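PDB 3A3J: PBP5 from Haemophilus influenzae, which removes the C-terminal D-alanyl residue from the peptides of cell-wall precursors, as a serine D-alanyl-D-alanine carboxypeptidase. Local coordinates for residues Gln268-Gly273 / Ala311-Gly316; Val278-Phe283 / Ala334-Met339. One frame throughout, in Å; residues are numbered along the deposited sequence.

Interaction 1: Gln268-Gly273 / Ala311-Gly316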
loop_
_atom_site.group_PDB
_atom_site.type_symbol
_atom_site.label_atom_id
_atom_site.label_comp_id
_atom_site.label_asym_id
_atom_site.label_seq_id
_atom_site.Cartn_x
_atom_site.Cartn_y
_atom_site.Cartn_z
ATOM N N GLN A 268 34.188 12.389 4.228
ATOM C CA GLN A 268 34.592 13.086 3.030
ATOM C C GLN A 268 35.277 14.416 3.397
ATOM O O GLN A 268 34.844 15.127 4.336
ATOM C CB GLN A 268 33.334 13.392 2.226
ATOM C CG GLN A 268 33.580 14.101 0.945
ATOM C CD GLN A 268 33.690 13.147 -0.220
ATOM O OE1 GLN A 268 33.873 11.935 -0.046
ATOM N NE2 GLN A 268 33.566 13.689 -1.431
ATOM N N ARG A 269 36.320 14.767 2.638
ATOM C CA ARG A 269 37.105 15.956 2.941
ATOM C C ARG A 269 36.205 17.168 2.643
ATOM O O ARG A 269 35.412 17.136 1.720
ATOM C CB ARG A 269 38.379 15.946 2.062
ATOM C CG ARG A 269 39.001 17.337 1.821
ATOM C CD ARG A 269 40.530 17.306 1.485
ATOM N NE ARG A 269 41.304 18.092 2.470
ATOM C CZ ARG A 269 42.572 18.509 2.335
ATOM N NH1 ARG A 269 43.274 18.255 1.241
ATOM N NH2 ARG A 269 43.147 19.204 3.312
ATOM N N VAL A 270 36.314 18.223 3.423
ATOM C CA VAL A 270 35.579 19.483 3.164
ATOM C C VAL A 270 36.560 20.699 3.046
ATOM O O VAL A 270 37.513 20.817 3.839
ATOM C CB VAL A 270 34.610 19.773 4.312
ATOM C CG1 VAL A 270 33.774 21.074 4.030
ATOM C CG2 VAL A 270 33.683 18.584 4.478
ATOM N N TYR A 271 36.310 21.605 2.101
ATOM C CA TYR A 271 37.212 22.747 1.897
ATOM C C TYR A 271 36.695 23.975 2.610
ATOM O O TYR A 271 35.498 24.318 2.519
ATOM C CB TYR A 271 37.388 23.029 0.394
ATOM C CG TYR A 271 38.235 21.955 -0.213
ATOM C CD1 TYR A 271 37.671 20.782 -0.677
ATOM C CD2 TYR A 271 39.610 22.071 -0.208
ATOM C CE1 TYR A 271 38.458 19.762 -1.183
ATOM C CE2 TYR A 271 40.409 21.097 -0.706
ATOM C CZ TYR A 271 39.828 19.926 -1.206
ATOM O OH TYR A 271 40.643 18.939 -1.720
ATOM N N TYR A 272 37.587 24.593 3.385
ATOM C CA TYR A 272 37.289 25.934 3.908
ATOM C C TYR A 272 36.141 25.990 4.955
ATOM O O TYR A 272 35.265 26.833 4.848
ATOM C CB TYR A 272 36.902 26.854 2.728
ATOM C CG TYR A 272 37.848 26.838 1.537
ATOM C CD1 TYR A 272 39.246 26.881 1.709
ATOM C CD2 TYR A 272 37.354 26.816 0.256
ATOM C CE1 TYR A 272 40.126 26.900 0.594
ATOM C CE2 TYR A 272 38.213 26.835 -0.861
ATOM C CZ TYR A 272 39.586 26.874 -0.657
ATOM O OH TYR A 272 40.403 26.879 -1.718
ATOM N N GLY A 273 36.116 25.102 5.948
ATOM C CA GLY A 273 35.037 25.169 6.955
ATOM C C GLY A 273 35.552 24.861 8.341
ATOM O O GLY A 273 36.763 24.713 8.521
ATOM N N ALA A 311 32.407 23.971 2.485
ATOM C CA ALA A 311 31.587 24.612 3.548
ATOM C C ALA A 311 30.932 25.881 3.011
ATOM O O ALA A 311 31.394 26.416 1.987
ATOM C CB ALA A 311 32.427 24.923 4.798
ATOM N N PRO A 312 29.796 26.340 3.616
ATOM C CA PRO A 312 29.028 25.760 4.723
ATOM C C PRO A 312 28.284 24.503 4.264
ATOM O O PRO A 312 27.788 24.438 3.141
ATOM C CB PRO A 312 28.003 26.887 5.055
ATOM C CG PRO A 312 27.689 27.483 3.735
ATOM C CD PRO A 312 29.060 27.491 3.016
ATOM N N LEU A 313 28.218 23.511 5.133
ATOM C CA LEU A 313 27.370 22.319 4.909
ATOM C C LEU A 313 26.279 22.117 6.011
ATOM O O LEU A 313 26.594 22.072 7.205
ATOM C CB LEU A 313 28.267 21.105 4.884
ATOM C CG LEU A 313 28.754 20.526 3.557
ATOM C CD1 LEU A 313 28.620 21.451 2.454
ATOM C CD2 LEU A 313 30.149 20.004 3.688
ATOM N N ALA A 314 25.032 21.915 5.590
ATOM C CA ALA A 314 23.882 21.696 6.515
ATOM C C ALA A 314 23.581 20.189 6.741
ATOM O O ALA A 314 23.565 19.390 5.801
ATOM C CB ALA A 314 22.626 22.401 5.957
ATOM N N LYS A 315 23.387 19.795 7.994
ATOM C CA LYS A 315 22.985 18.428 8.322
ATOM C C LYS A 315 21.729 18.054 7.528
ATOM O O LYS A 315 20.835 18.851 7.396
ATOM C CB LYS A 315 22.738 18.287 9.830
ATOM C CG LYS A 315 22.396 16.847 10.226
ATOM C CD LYS A 315 21.857 16.709 11.594
ATOM C CE LYS A 315 22.973 16.815 12.572
ATOM N NZ LYS A 315 22.566 15.935 13.686
ATOM N N GLY A 316 21.714 16.871 6.913
ATOM C CA GLY A 316 20.634 16.455 6.003
ATOM C C GLY A 316 20.813 16.831 4.551
ATOM O O GLY A 316 20.105 16.356 3.667
#

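Interaction 2: Val278-Phe283 / Ala334-Met339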
loop_
_atom_site.group_PDB
_atom_site.type_symbol
_atom_site.label_atom_id
_atom_site.label_comp_id
_atom_site.label_asym_id
_atom_site.label_seq_id
_atom_site.Cartn_x
_atom_site.Cartn_y
_atom_site.Cartn_z
ATOM N N VAL A 278 33.798 15.498 6.778
ATOM C CA VAL A 278 32.379 15.381 7.150
ATOM C C VAL A 278 31.935 13.946 6.890
ATOM O O VAL A 278 32.479 13.260 6.002
ATOM C CB VAL A 278 31.465 16.464 6.494
ATOM C CG1 VAL A 278 31.210 16.221 5.057
ATOM C CG2 VAL A 278 30.151 16.552 7.223
ATOM N N LYS A 279 30.994 13.488 7.724
ATOM C CA LYS A 279 30.440 12.153 7.631
ATOM C C LYS A 279 29.296 12.202 6.661
ATOM O O LYS A 279 28.533 13.171 6.645
ATOM C CB LYS A 279 29.971 11.716 9.016
ATOM C CG LYS A 279 31.133 11.360 9.923
ATOM C CD LYS A 279 31.870 10.126 9.343
ATOM C CE LYS A 279 32.419 9.180 10.421
ATOM N NZ LYS A 279 33.897 9.302 10.500
ATOM N N LEU A 280 29.199 11.189 5.823
ATOM C CA LEU A 280 28.120 11.066 4.859
ATOM C C LEU A 280 27.274 9.844 5.215
ATOM O O LEU A 280 27.774 8.911 5.837
ATOM C CB LEU A 280 28.704 10.868 3.449
ATOM C CG LEU A 280 29.682 11.989 2.960
ATOM C CD1 LEU A 280 30.186 11.692 1.590
ATOM C CD2 LEU A 280 29.066 13.422 3.086
ATOM N N GLY A 281 26.031 9.824 4.758
ATOM C CA GLY A 281 25.136 8.684 4.958
ATOM C C GLY A 281 23.763 9.052 4.458
ATOM O O GLY A 281 23.658 9.845 3.496
ATOM N N ALA A 282 22.727 8.499 5.124
ATOM C CA ALA A 282 21.292 8.712 4.801
ATOM C C ALA A 282 20.483 8.772 6.107
ATOM O O ALA A 282 20.750 8.055 7.075
ATOM C CB ALA A 282 20.744 7.615 3.866
ATOM N N PHE A 283 19.539 9.696 6.167
ATOM C CA PHE A 283 18.707 9.812 7.359
ATOM C C PHE A 283 17.475 8.865 7.293
ATOM O O PHE A 283 16.690 8.794 8.246
ATOM C CB PHE A 283 18.352 11.293 7.653
ATOM C CG PHE A 283 19.493 12.054 8.292
ATOM C CD1 PHE A 283 19.859 11.803 9.632
ATOM C CD2 PHE A 283 20.282 12.903 7.534
ATOM C CE1 PHE A 283 20.953 12.468 10.234
ATOM C CE2 PHE A 283 21.355 13.572 8.094
ATOM C CZ PHE A 283 21.701 13.354 9.462
ATOM N N ALA A 334 20.229 6.142 -4.692
ATOM C CA ALA A 334 19.631 6.706 -3.497
ATOM C C ALA A 334 20.479 7.882 -3.045
ATOM O O ALA A 334 21.697 7.837 -3.148
ATOM C CB ALA A 334 19.616 5.688 -2.418
ATOM N N ASN A 335 19.849 8.907 -2.496
ATOM C CA ASN A 335 20.558 10.087 -2.090
ATOM C C ASN A 335 21.581 9.835 -1.016
ATOM O O ASN A 335 21.453 8.928 -0.238
ATOM C CB ASN A 335 19.585 11.182 -1.645
ATOM C CG ASN A 335 18.754 11.670 -2.773
ATOM O OD1 ASN A 335 19.097 11.487 -3.955
ATOM N ND2 ASN A 335 17.658 12.299 -2.445
ATOM N N LEU A 336 22.607 10.672 -1.004
ATOM C CA LEU A 336 23.636 10.632 0.028
ATOM C C LEU A 336 23.624 11.990 0.676
ATOM O O LEU A 336 23.622 13.004 -0.013
ATOM C CB LEU A 336 24.969 10.407 -0.641
ATOM C CG LEU A 336 26.195 10.137 0.198
ATOM C CD1 LEU A 336 26.024 8.930 1.106
ATOM C CD2 LEU A 336 27.339 9.903 -0.803
ATOM N N GLN A 337 23.637 12.025 1.991
ATOM C CA GLN A 337 23.523 13.289 2.675
ATOM C C GLN A 337 24.657 13.537 3.634
ATOM O O GLN A 337 25.338 12.621 4.109
ATOM C CB GLN A 337 22.188 13.407 3.454
ATOM C CG GLN A 337 20.916 13.125 2.671
ATOM C CD GLN A 337 19.765 12.764 3.636
ATOM O OE1 GLN A 337 19.582 11.592 3.979
ATOM N NE2 GLN A 337 19.055 13.784 4.146
ATOM N N VAL A 338 24.839 14.814 3.926
ATOM C CA VAL A 338 25.767 15.242 4.942
ATOM C C VAL A 338 25.079 14.945 6.307
ATOM O O VAL A 338 23.883 15.194 6.475
ATOM C CB VAL A 338 26.035 16.782 4.718
ATOM C CG1 VAL A 338 26.776 17.426 5.909
ATOM C CG2 VAL A 338 26.753 17.020 3.333
ATOM N N MET A 339 25.820 14.417 7.265
ATOM C CA MET A 339 25.239 13.894 8.505
ATOM C C MET A 339 25.403 14.855 9.676
ATOM O O MET A 339 24.633 14.801 10.636
ATOM C CB MET A 339 25.911 12.584 8.907
ATOM C CG MET A 339 25.884 11.548 7.844
ATOM S SD MET A 339 24.193 11.037 7.360
ATOM C CE MET A 339 23.742 12.246 6.157
#

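Interaction 1: Gln268-Gly273 / Ala311-Gly316
Ala311 N donates to Tyr271 O at 3.1 Å, a single backbone hydrogen bond that ties Tyr271 of strand 264-271 to the loop that follows the short parallel strand 309-310. The contact lies at the edge of the mixed sheet in the C-terminal domain of PBP5. Together with the backbone bond between Tyr271 and Leu309, it continues the parallel pairing of the two strands. The peptide bond between Ala311 and Pro312 is cis, and the CB of Pro312 points away from 268-273.

Beside this bond, Val270 carries the apolar part of the contact. With Val270 CG1 anti to the backbone N (chi1 -178°), Val270 CG1 lies 3.6 Å from Ala311 N. Both methyls also meet Leu313 tip to tip: Leu313 CD2 is 3.8 Å from Val270 CG1 and nearly as close to Val270 CG2. Val342, from the C-terminal tail, packs on both Ala311 and Leu313.

Past Tyr271 the chain swings round, and Tyr272, with positive phi, turns it so that Gly273 comes beside Ala311. The fit is tight, and it relies on Gly273 having no side chain: the methyl of Ala311 faces this turn, with Ala311 CB 3.4 Å from Gly273 CA.

Interaction 2: Val278-Phe283 / Ala334-Met339
Met339, just past the end of strand 329-338, folds its side chain back over strand 277-281, its antiparallel neighbour in the mixed sheet of the C-terminal domain. Met339 CB starts 3.5 Å from Lys279 O, the oxygen that also accepts the backbone N-H of Met339. Met339 CG lies against the peptide after Leu280, 3.4 Å from Leu280 C. A bend at chi2 (-62°) then carries Met339 SD over Gly281, 3.4 Å from Gly281 N, where the glycine presents only backbone. From there Met339 SD reaches one face of the Phe283 ring, 4.2 Å from its centroid, a Met-aromatic contact. The modelled position of CE is doubtful.

Gly281 and Gln337 form a hydrogen-bonded pair, in which Gln337 N donates to Gly281 O in a short, nearly straight bond of 2.6 Å. The adjacent non-hydrogen-bonded pair, Leu280 and Val338, directs its side chains to the face opposite Gln337, where the side chains of Leu280 and Leu336 cross at about a right angle, Leu280 CB 4.1 Å from Leu336 CD1. Val278 CG2 meets Val338 CG1 at 3.7 Å.

The Gln337 amide stands nearly perpendicular to the Phe283 ring. Gln337 NE2 lies at the ring edge, in its plane, and hydrogen-bonds Gly316 O; the amide oxygen Gln337 OE1 accepts from Phe283 N at 2.9 Å.

Both interactions belong to the mixed sheet of the C-terminal domain, away from the active-site residues Ser36, Lys39 and Ser99, with centres about 12 Å apart. Their segments alternate along the chain: 268-273, 278-283, 311-316, then 334-339. Strands 264-271 and 277-281 follow each other and are sheet neighbours, joined by a probable hydrogen bond from Gln268 to Val278 and by packing of Val270 on Val278. Gly316 probably bonds to Val338, so the loop of interaction 1 also reaches the strand of interaction 2. The two contacts thus join early and late parts of the domain: interaction 2 within the sheet, interaction 1 at its edge.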